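Local coordinates for enoyl-CoA hydratase/carnithine racemase (Thermus thermophilus JL-18, PDB 6SL9), which is the crotonase-family isomerase PaaG and probably converts a ring-epoxidised phenylacetyl-CoA to oxepin-CoA during phenylacetic acid catabolism, at residues L25-T29 with A60-D66; A122-F128 with R165-A171; F128-R134 with L159-R165. All blocks are in the same frame, centred on the assembly; numbering follows the deposited sequence. Where two conformers were deposited one is given.

Contact 1 of 3, residues L25-T29 with A60-D66; sequences LNAIT and AFSAGQD
Two loop segments run side by side in the same direction, Leu-25 opposite Ala-60 and Ile-28 opposite Gln-65 (CA-CA 4.5 Å), where a single beta bridge forms: Ile-28 N donates to Gly-64 O (2.8 Å) and Asp-66 N to Ile-28 O (2.9 Å). Leu-25 and Asn-26 both adopt left-handed helical angles, turning Leu-25 O onto Ala-63 N (2.9 Å). Leu-25 is an mt rotamer; its CB lies 3.8 Å from both Ala-60 CB and Ala-63 CB. Asn-26 (chi1 m) sends ND2 to Phe-61 O (3.0 Å), while its OD1 accepts from Arg-21 N. Ser-62 (chi1 t) serves twice: OG donates to Asn-26 O (2.8 Å) and accepts from Gly-64 N (3.1 Å), an ST turn. Gly-64, at 91/-162, has angles that disfavour a CB. Asp-66 (chi1 t) reaches Thr-68 through OD1 and Arg-21, as a salt bridge, through OD2. In crotonase relatives the loop equivalent to 60-66 supplies a peptide NH to the oxyanion hole, probably so here. Thr-29 N-caps helix 30-45 through Leu-32 N, Ile-28 (mt) packs on helix 109-115, Phe-61 (chi1 t) touches strand 105-107 and that helix, and Ser-62 touches strand 14-19.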
loop_
_atom_site.group_PDB
_atom_site.type_symbol
_atom_site.label_atom_id
_atom_site.label_comp_id
_atom_site.label_asym_id
_atom_site.label_seq_id
_atom_site.Cartn_x
_atom_site.Cartn_y
_atom_site.Cartn_z
ATOM N N LEU A 25 1.558 -27.163 18.974
ATOM C CA LEU A 25 1.171 -26.375 17.778
ATOM C C LEU A 25 2.326 -25.479 17.345
ATOM O O LEU A 25 2.128 -24.373 16.842
ATOM C CB LEU A 25 -0.108 -25.596 18.046
ATOM C CG LEU A 25 -1.290 -26.429 18.505
ATOM C CD1 LEU A 25 -2.475 -25.498 18.774
ATOM C CD2 LEU A 25 -1.637 -27.568 17.522
ATOM N N ASN A 26 3.536 -26.001 17.438
ATOM C CA ASN A 26 4.750 -25.270 17.016
ATOM C C ASN A 26 4.823 -23.898 17.654
ATOM O O ASN A 26 5.283 -22.920 17.007
ATOM C CB ASN A 26 4.882 -25.261 15.496
ATOM C CG ASN A 26 4.785 -26.657 14.926
ATOM O OD1 ASN A 26 5.308 -27.610 15.509
ATOM N ND2 ASN A 26 4.150 -26.776 13.772
ATOM N N ALA A 27 4.475 -23.838 18.916
ATOM C CA ALA A 27 4.499 -22.575 19.653
ATOM C C ALA A 27 5.929 -22.060 19.705
ATOM O O ALA A 27 6.870 -22.835 19.893
ATOM C CB ALA A 27 3.884 -22.783 20.987
ATOM N N ILE A 28 6.047 -20.746 19.583
ATOM C CA ILE A 28 7.360 -20.064 19.493
ATOM C C ILE A 28 7.958 -19.825 20.884
ATOM O O ILE A 28 7.279 -19.324 21.781
ATOM C CB ILE A 28 7.213 -18.783 18.665
ATOM C CG1 ILE A 28 6.924 -19.136 17.201
ATOM C CG2 ILE A 28 8.433 -17.883 18.831
ATOM C CD1 ILE A 28 6.381 -17.988 16.391
ATOM N N THR A 29 9.237 -20.140 21.027
ATOM C CA THR A 29 10.043 -19.814 22.215
ATOM C C THR A 29 11.366 -19.226 21.762
ATOM O O THR A 29 11.771 -19.392 20.603
ATOM C CB THR A 29 10.312 -21.036 23.079
ATOM O OG1 THR A 29 11.089 -21.953 22.301
ATOM C CG2 THR A 29 9.050 -21.593 23.641
ATOM N N ALA A 60 -0.616 -27.680 12.918
ATOM C CA ALA A 60 -0.404 -26.229 12.832
ATOM C C ALA A 60 0.823 -25.879 12.016
ATOM O O ALA A 60 1.793 -26.631 11.963
ATOM C CB ALA A 60 -0.247 -25.676 14.205
ATOM N N PHE A 61 0.783 -24.680 11.458
ATOM C CA PHE A 61 2.024 -24.000 11.036
ATOM C C PHE A 61 2.691 -23.490 12.319
ATOM O O PHE A 61 3.723 -24.033 12.697
ATOM C CB PHE A 61 1.760 -22.883 10.001
ATOM C CG PHE A 61 3.021 -22.142 9.626
ATOM C CD1 PHE A 61 3.901 -22.687 8.720
ATOM C CD2 PHE A 61 3.353 -20.936 10.218
ATOM C CE1 PHE A 61 5.048 -22.024 8.354
ATOM C CE2 PHE A 61 4.506 -20.277 9.885
ATOM C CZ PHE A 61 5.356 -20.833 8.962
ATOM N N SER A 62 2.085 -22.522 12.999
ATOM C CA SER A 62 2.479 -22.159 14.374
ATOM C C SER A 62 1.383 -21.338 15.000
ATOM O O SER A 62 0.920 -20.363 14.410
ATOM C CB SER A 62 3.756 -21.354 14.399
ATOM O OG SER A 62 4.020 -20.857 15.698
ATOM N N ALA A 63 1.064 -21.710 16.231
ATOM C CA ALA A 63 0.080 -20.947 17.044
ATOM C C ALA A 63 0.661 -19.683 17.706
ATOM O O ALA A 63 -0.075 -18.967 18.368
ATOM C CB ALA A 63 -0.539 -21.855 18.094
ATOM N N GLY A 64 1.926 -19.386 17.447
ATOM C CA GLY A 64 2.547 -18.167 17.976
ATOM C C GLY A 64 3.195 -18.418 19.307
ATOM O O GLY A 64 3.552 -19.537 19.653
ATOM N N GLN A 65 3.452 -17.338 20.039
ATOM C CA GLN A 65 4.261 -17.375 21.258
ATOM C C GLN A 65 3.712 -18.367 22.250
ATOM O O GLN A 65 2.509 -18.344 22.565
ATOM C CB GLN A 65 4.292 -16.000 21.918
ATOM C CG GLN A 65 4.976 -15.990 23.264
ATOM C CD GLN A 65 6.461 -16.238 23.186
ATOM O OE1 GLN A 65 7.170 -15.729 22.315
ATOM N NE2 GLN A 65 6.994 -17.061 24.099
ATOM N N ASP A 66 4.619 -19.179 22.819
ATOM C CA ASP A 66 4.315 -20.031 23.973
ATOM C C ASP A 66 4.197 -19.150 25.234
ATOM O O ASP A 66 5.223 -18.662 25.709
ATOM C CB ASP A 66 5.401 -21.074 24.116
ATOM C CG ASP A 66 5.187 -22.068 25.219
ATOM O OD1 ASP A 66 4.250 -21.889 26.008
ATOM O OD2 ASP A 66 6.067 -22.959 25.332
#

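Contact 2 of 3, residues A122-F128 with R165-A171; sequences AAVGASF and RLSAEEA
Ala-122, next to last in strand 119-123, has its CB 4.1 Å from the CB of Ala-168, the first residue of helix 168-174. From Ala-123 to Ala-126 the chain makes a type II turn, closed by Ala-126 N to Ala-123 O (2.9 Å); Ala-123 O also lies 3.4 Å from Ala-168 CB. Val-124 and Gly-125 are the two central residues, exposed at the surface; Gly-125, at phi/psi 102/-22, takes the position whose angles disfavour a CB. A water links the turn to the helix start: it donates to Ala-126 O (2.6 Å), accepts from Ala-168 N (2.9 Å) and, weakly, from Gly-125 N (3.1 Å). This turn carries the chain from the six-stranded sheet of the crotonase fold into the small three-stranded one, where 127-129 lies between 105-107 and 166-167. Ser-127 CB lies over one face of the Arg-165 guanidinium, 3.6 Å from CZ, the arginine being extended through chi3; Ser-127 CA makes a CA-H...O contact with Leu-166 O (3.1 Å). Phe-128 and Leu-166 are an antiparallel hydrogen-bonded pair, Phe-128 N to Leu-166 O and Leu-166 N to Phe-128 O both 2.9 Å. The Phe-128 side chain (chi1 m, chi2 80°) puts CD1 3.6 Å from Ala-171 CB. Where strand 166-167 passes into helix 168-174, N-cap Ser-167 forms a capping box with Glu-170: Glu-170 N donates to Ser-167 OG (3.1 Å), and Ser-167 N to Glu-170 OE2 (2.9 Å).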
loop_
_atom_site.group_PDB
_atom_site.type_symbol
_atom_site.label_atom_id
_atom_site.label_comp_id
_atom_site.label_asym_id
_atom_site.label_seq_id
_atom_site.Cartn_x
_atom_site.Cartn_y
_atom_site.Cartn_z
ATOM N N ALA A 122 -0.749 -21.963 0.957
ATOM C CA ALA A 122 -1.494 -22.503 2.093
ATOM C C ALA A 122 -2.224 -23.764 1.674
ATOM O O ALA A 122 -2.745 -23.855 0.523
ATOM C CB ALA A 122 -2.522 -21.509 2.561
ATOM N N ALA A 123 -2.332 -24.721 2.592
ATOM C CA ALA A 123 -3.240 -25.853 2.452
ATOM C C ALA A 123 -4.665 -25.376 2.593
ATOM O O ALA A 123 -4.962 -24.556 3.452
ATOM C CB ALA A 123 -2.978 -26.880 3.519
ATOM N N VAL A 124 -5.543 -26.055 1.889
ATOM C CA VAL A 124 -6.979 -26.006 2.210
ATOM C C VAL A 124 -7.057 -26.444 3.681
ATOM O O VAL A 124 -6.505 -27.528 4.039
ATOM C CB VAL A 124 -7.753 -26.946 1.260
ATOM C CG1 VAL A 124 -9.174 -27.120 1.750
ATOM C CG2 VAL A 124 -7.737 -26.490 -0.195
ATOM N N GLY A 125 -7.757 -25.689 4.480
ATOM C CA GLY A 125 -7.898 -25.988 5.901
ATOM C C GLY A 125 -7.024 -25.143 6.753
ATOM O O GLY A 125 -7.286 -25.104 7.948
ATOM N N ALA A 126 -5.948 -24.575 6.190
ATOM C CA ALA A 126 -5.071 -23.709 6.991
ATOM C C ALA A 126 -5.844 -22.444 7.360
ATOM O O ALA A 126 -6.846 -22.131 6.735
ATOM C CB ALA A 126 -3.797 -23.382 6.252
ATOM N N SER A 127 -5.310 -21.643 8.267
ATOM C CA SER A 127 -6.003 -20.420 8.696
ATOM C C SER A 127 -4.986 -19.442 9.205
ATOM O O SER A 127 -3.891 -19.804 9.594
ATOM C CB SER A 127 -7.054 -20.760 9.683
ATOM O OG SER A 127 -6.509 -21.333 10.835
ATOM N N PHE A 128 -5.408 -18.186 9.206
ATOM C CA PHE A 128 -4.570 -17.080 9.684
ATOM C C PHE A 128 -5.365 -16.248 10.677
ATOM O O PHE A 128 -6.493 -15.816 10.352
ATOM C CB PHE A 128 -4.161 -16.161 8.517
ATOM C CG PHE A 128 -3.310 -16.844 7.481
ATOM C CD1 PHE A 128 -3.880 -17.659 6.515
ATOM C CD2 PHE A 128 -1.936 -16.705 7.517
ATOM C CE1 PHE A 128 -3.074 -18.339 5.617
ATOM C CE2 PHE A 128 -1.141 -17.348 6.577
ATOM C CZ PHE A 128 -1.726 -18.154 5.637
ATOM N N ARG A 165 -10.651 -15.074 12.283
ATOM C CA ARG A 165 -9.946 -16.231 11.725
ATOM C C ARG A 165 -10.219 -16.224 10.240
ATOM O O ARG A 165 -11.366 -16.263 9.829
ATOM C CB ARG A 165 -10.511 -17.525 12.306
ATOM C CG ARG A 165 -9.946 -18.765 11.612
ATOM C CD ARG A 165 -10.824 -19.937 11.962
ATOM N NE ARG A 165 -10.309 -21.169 11.397
ATOM C CZ ARG A 165 -10.517 -21.629 10.160
ATOM N NH1 ARG A 165 -10.021 -22.810 9.808
ATOM N NH2 ARG A 165 -11.162 -20.905 9.259
ATOM N N LEU A 166 -9.176 -16.211 9.452
ATOM C CA LEU A 166 -9.282 -16.253 7.993
ATOM C C LEU A 166 -8.984 -17.655 7.475
ATOM O O LEU A 166 -7.967 -18.250 7.809
ATOM C CB LEU A 166 -8.286 -15.293 7.386
ATOM C CG LEU A 166 -8.328 -13.880 7.906
ATOM C CD1 LEU A 166 -7.291 -13.050 7.224
ATOM C CD2 LEU A 166 -9.667 -13.314 7.662
ATOM N N SER A 167 -9.832 -18.136 6.588
ATOM C CA SER A 167 -9.602 -19.380 5.826
ATOM C C SER A 167 -8.470 -19.166 4.817
ATOM O O SER A 167 -8.065 -18.032 4.483
ATOM C CB SER A 167 -10.846 -19.798 5.131
ATOM O OG SER A 167 -11.092 -18.893 4.100
ATOM N N ALA A 168 -7.986 -20.268 4.267
ATOM C CA ALA A 168 -6.950 -20.201 3.214
ATOM C C ALA A 168 -7.504 -19.394 2.035
ATOM O O ALA A 168 -6.760 -18.618 1.425
ATOM C CB ALA A 168 -6.585 -21.597 2.805
ATOM N N GLU A 169 -8.753 -19.651 1.673
ATOM C CA GLU A 169 -9.340 -18.972 0.498
ATOM C C GLU A 169 -9.472 -17.466 0.745
ATOM O O GLU A 169 -9.210 -16.637 -0.162
ATOM C CB GLU A 169 -10.666 -19.632 0.116
ATOM C CG GLU A 169 -10.536 -21.127 -0.227
ATOM C CD GLU A 169 -10.536 -22.157 0.911
ATOM O OE1 GLU A 169 -10.503 -23.356 0.567
ATOM O OE2 GLU A 169 -10.565 -21.783 2.105
ATOM N N GLU A 170 -9.821 -17.074 1.950
ATOM C CA GLU A 170 -9.843 -15.638 2.305
ATOM C C GLU A 170 -8.425 -15.068 2.272
ATOM O O GLU A 170 -8.241 -13.960 1.807
ATOM C CB GLU A 170 -10.482 -15.444 3.676
ATOM C CG GLU A 170 -11.958 -15.722 3.765
ATOM C CD GLU A 170 -12.488 -15.625 5.187
ATOM O OE1 GLU A 170 -13.263 -14.699 5.414
ATOM O OE2 GLU A 170 -12.110 -16.451 6.080
ATOM N N ALA A 171 -7.453 -15.800 2.775
ATOM C CA ALA A 171 -6.047 -15.376 2.776
ATOM C C ALA A 171 -5.591 -15.126 1.344
ATOM O O ALA A 171 -4.854 -14.165 1.068
ATOM C CB ALA A 171 -5.193 -16.389 3.457
HETATM O O HOH W 1 -8.876 -22.853 5.245
#

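Contact 3 of 3, residues F128-R134 with L159-R165; sequences FTTAFVR and LLLLSPR
In this part of the crotonase fold, the end of helix 153-162 is met by a bend that leaves strand 127-129 and enters a 3-10 turn at 132-134. The residues with most surface covered are Ser-163, Thr-130 and Val-133. Ser-163 is the first residue to leave helical angles, and its positive phi (47/53) swings the chain from the helix toward Arg-165, whose CA lies 4.7 Å from Thr-129 CA. Ser-163 OG (chi1 t) accepts from the N of Ala-131 (2.9 Å), a residue with positive phi (73/-36), and the same OG lies 3.3 Å from Thr-129 CG2. Thr-130 (chi1 p) donates from OG1 to Leu-159 O (2.7 Å), a carbonyl that also accepts a weak bond from Ser-163 N (3.1 Å). Two waters extend this join: one accepts from Thr-130 N (2.9 Å) and donates to Pro-164 O (2.7 Å) and Leu-159 O (3.1 Å); the other donates to Thr-130 OG1 (2.9 Å) and Leu-160 O (3.0 Å) and accepts from Val-133 N (3.0 Å). Val-133 (chi1 p) packs CG1 3.4 Å from Leu-160 O and 3.7 Å from Ser-163 CB; it also touches Tyr-205 of a neighbouring subunit, and Leu-160 touches Leu-212 there, so the contact borders the subunit interface. Arg-134 lays one guanidinium face over Ser-163 OG, and its NH2 makes a weak hydrogen bond to Ser-163 O at 2.8 Å.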
loop_
_atom_site.group_PDB
_atom_site.type_symbol
_atom_site.label_atom_id
_atom_site.label_comp_id
_atom_site.label_asym_id
_atom_site.label_seq_id
_atom_site.Cartn_x
_atom_site.Cartn_y
_atom_site.Cartn_z
ATOM N N PHE A 128 -5.408 -18.186 9.206
ATOM C CA PHE A 128 -4.570 -17.080 9.684
ATOM C C PHE A 128 -5.365 -16.248 10.677
ATOM O O PHE A 128 -6.493 -15.816 10.352
ATOM C CB PHE A 128 -4.161 -16.161 8.517
ATOM C CG PHE A 128 -3.310 -16.844 7.481
ATOM C CD1 PHE A 128 -3.880 -17.659 6.515
ATOM C CD2 PHE A 128 -1.936 -16.705 7.517
ATOM C CE1 PHE A 128 -3.074 -18.339 5.617
ATOM C CE2 PHE A 128 -1.141 -17.348 6.577
ATOM C CZ PHE A 128 -1.726 -18.154 5.637
ATOM N N THR A 129 -4.794 -15.986 11.838
ATOM C CA THR A 129 -5.482 -15.148 12.851
ATOM C C THR A 129 -4.410 -14.233 13.474
ATOM O O THR A 129 -3.413 -14.738 13.960
ATOM C CB THR A 129 -6.188 -16.038 13.879
ATOM O OG1 THR A 129 -7.003 -17.071 13.310
ATOM C CG2 THR A 129 -7.037 -15.096 14.701
ATOM N N THR A 130 -4.639 -12.939 13.481
ATOM C CA THR A 130 -3.597 -12.065 14.042
ATOM C C THR A 130 -3.401 -12.363 15.521
ATOM O O THR A 130 -2.259 -12.351 15.983
ATOM C CB THR A 130 -3.892 -10.585 13.753
ATOM O OG1 THR A 130 -5.139 -10.247 14.407
ATOM C CG2 THR A 130 -3.914 -10.256 12.273
ATOM N N ALA A 131 -4.472 -12.586 16.273
ATOM C CA ALA A 131 -4.490 -13.142 17.643
ATOM C C ALA A 131 -4.006 -12.228 18.763
ATOM O O ALA A 131 -4.548 -12.335 19.872
ATOM C CB ALA A 131 -3.713 -14.457 17.701
ATOM N N PHE A 132 -2.999 -11.396 18.524
ATOM C CA PHE A 132 -2.379 -10.596 19.605
ATOM C C PHE A 132 -3.446 -9.847 20.408
ATOM O O PHE A 132 -3.355 -9.813 21.668
ATOM C CB PHE A 132 -1.384 -9.580 19.024
ATOM C CG PHE A 132 -0.146 -10.238 18.466
ATOM C CD1 PHE A 132 0.883 -10.570 19.302
ATOM C CD2 PHE A 132 0.023 -10.425 17.094
ATOM C CE1 PHE A 132 2.040 -11.110 18.817
ATOM C CE2 PHE A 132 1.212 -10.957 16.600
ATOM C CZ PHE A 132 2.189 -11.296 17.472
ATOM N N VAL A 133 -4.402 -9.225 19.750
ATOM C CA VAL A 133 -5.384 -8.370 20.452
ATOM C C VAL A 133 -6.225 -9.188 21.434
ATOM O O VAL A 133 -6.725 -8.617 22.413
ATOM C CB VAL A 133 -6.258 -7.584 19.463
ATOM C CG1 VAL A 133 -7.293 -8.454 18.788
ATOM C CG2 VAL A 133 -6.925 -6.420 20.083
ATOM N N ARG A 134 -6.391 -10.501 21.187
ATOM C CA ARG A 134 -7.235 -11.330 22.050
ATOM C C ARG A 134 -6.607 -11.533 23.409
ATOM O O ARG A 134 -7.318 -11.816 24.359
ATOM C CB ARG A 134 -7.519 -12.674 21.409
ATOM C CG ARG A 134 -8.302 -12.608 20.110
ATOM C CD ARG A 134 -8.665 -13.980 19.638
ATOM N NE ARG A 134 -9.435 -14.001 18.393
ATOM C CZ ARG A 134 -9.623 -15.135 17.661
ATOM N NH1 ARG A 134 -9.044 -16.268 18.014
ATOM N NH2 ARG A 134 -10.377 -15.156 16.585
ATOM N N LEU A 159 -8.267 -6.779 10.445
ATOM C CA LEU A 159 -7.636 -8.042 10.841
ATOM C C LEU A 159 -6.989 -7.877 12.204
ATOM O O LEU A 159 -6.985 -8.838 12.964
ATOM C CB LEU A 159 -6.619 -8.490 9.801
ATOM C CG LEU A 159 -7.178 -9.291 8.639
ATOM C CD1 LEU A 159 -8.574 -9.071 8.114
ATOM C CD2 LEU A 159 -6.101 -9.467 7.611
ATOM N N LEU A 160 -6.348 -6.748 12.460
ATOM C CA LEU A 160 -5.642 -6.568 13.726
ATOM C C LEU A 160 -6.583 -6.239 14.878
ATOM O O LEU A 160 -6.399 -6.779 16.004
ATOM C CB LEU A 160 -4.574 -5.475 13.563
ATOM C CG LEU A 160 -3.397 -5.874 12.705
ATOM C CD1 LEU A 160 -2.616 -4.636 12.341
ATOM C CD2 LEU A 160 -2.497 -6.886 13.411
ATOM N N LEU A 161 -7.543 -5.364 14.663
ATOM C CA LEU A 161 -8.395 -4.890 15.764
ATOM C C LEU A 161 -9.451 -5.928 16.120
ATOM O O LEU A 161 -9.741 -6.067 17.333
ATOM C CB LEU A 161 -9.010 -3.532 15.421
ATOM C CG LEU A 161 -8.001 -2.390 15.207
ATOM C CD1 LEU A 161 -8.732 -1.161 14.692
ATOM C CD2 LEU A 161 -7.183 -2.064 16.444
ATOM N N LEU A 162 -9.971 -6.669 15.150
ATOM C CA LEU A 162 -11.022 -7.637 15.448
ATOM C C LEU A 162 -10.508 -9.080 15.494
ATOM O O LEU A 162 -11.249 -9.935 15.926
ATOM C CB LEU A 162 -12.128 -7.487 14.405
ATOM C CG LEU A 162 -12.801 -6.113 14.377
ATOM C CD1 LEU A 162 -13.900 -6.079 13.333
ATOM C CD2 LEU A 162 -13.322 -5.736 15.766
ATOM N N SER A 163 -9.310 -9.360 14.980
ATOM C CA SER A 163 -8.712 -10.717 14.980
ATOM C C SER A 163 -9.683 -11.795 14.503
ATOM O O SER A 163 -9.806 -12.821 15.156
ATOM C CB SER A 163 -8.114 -11.045 16.335
ATOM O OG SER A 163 -7.350 -12.228 16.316
ATOM N N PRO A 164 -10.316 -11.648 13.332
ATOM C CA PRO A 164 -11.051 -12.752 12.745
ATOM C C PRO A 164 -10.102 -13.884 12.365
ATOM O O PRO A 164 -8.916 -13.674 12.108
ATOM C CB PRO A 164 -11.672 -12.124 11.493
ATOM C CG PRO A 164 -10.682 -11.072 11.105
ATOM C CD PRO A 164 -10.259 -10.484 12.424
ATOM N N ARG A 165 -10.651 -15.074 12.283
ATOM C CA ARG A 165 -9.946 -16.231 11.725
ATOM C C ARG A 165 -10.219 -16.224 10.240
ATOM O O ARG A 165 -11.366 -16.263 9.829
ATOM C CB ARG A 165 -10.511 -17.525 12.306
ATOM C CG ARG A 165 -9.946 -18.765 11.612
ATOM C CD ARG A 165 -10.824 -19.937 11.962
ATOM N NE ARG A 165 -10.309 -21.169 11.397
ATOM C CZ ARG A 165 -10.517 -21.629 10.160
ATOM N NH1 ARG A 165 -10.021 -22.810 9.808
ATOM N NH2 ARG A 165 -11.162 -20.905 9.259
HETATM O O HOH W 2 -6.910 -11.812 11.984
HETATM O O HOH W 3 -4.386 -8.808 16.796
HETATM O O HOH W 4 -11.080 -12.035 17.912
#

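Overall arrangement
Contacts 2 and 3 share Phe-128 and Arg-165 and both draw on strand 127-129; they touch through Leu-166 CD1 and Leu-159 CD2 (3.8 Å), with centres about 14 Å apart. Contact 1 stands apart, its nearest atoms about 6 Å from either of them and its centre about 17 and 15 Å from theirs. Partly buried, with no fully exposed residue, it joins two loops by direct, mainly backbone hydrogen bonds. Contact 2 combines strand pairing with buried alanine and phenylalanine packing, although the tip of its turn and its charged side chains are exposed. Contact 3, also mostly buried, relies on hydroxyls and three waters at a helix end, and it alone reaches another subunit.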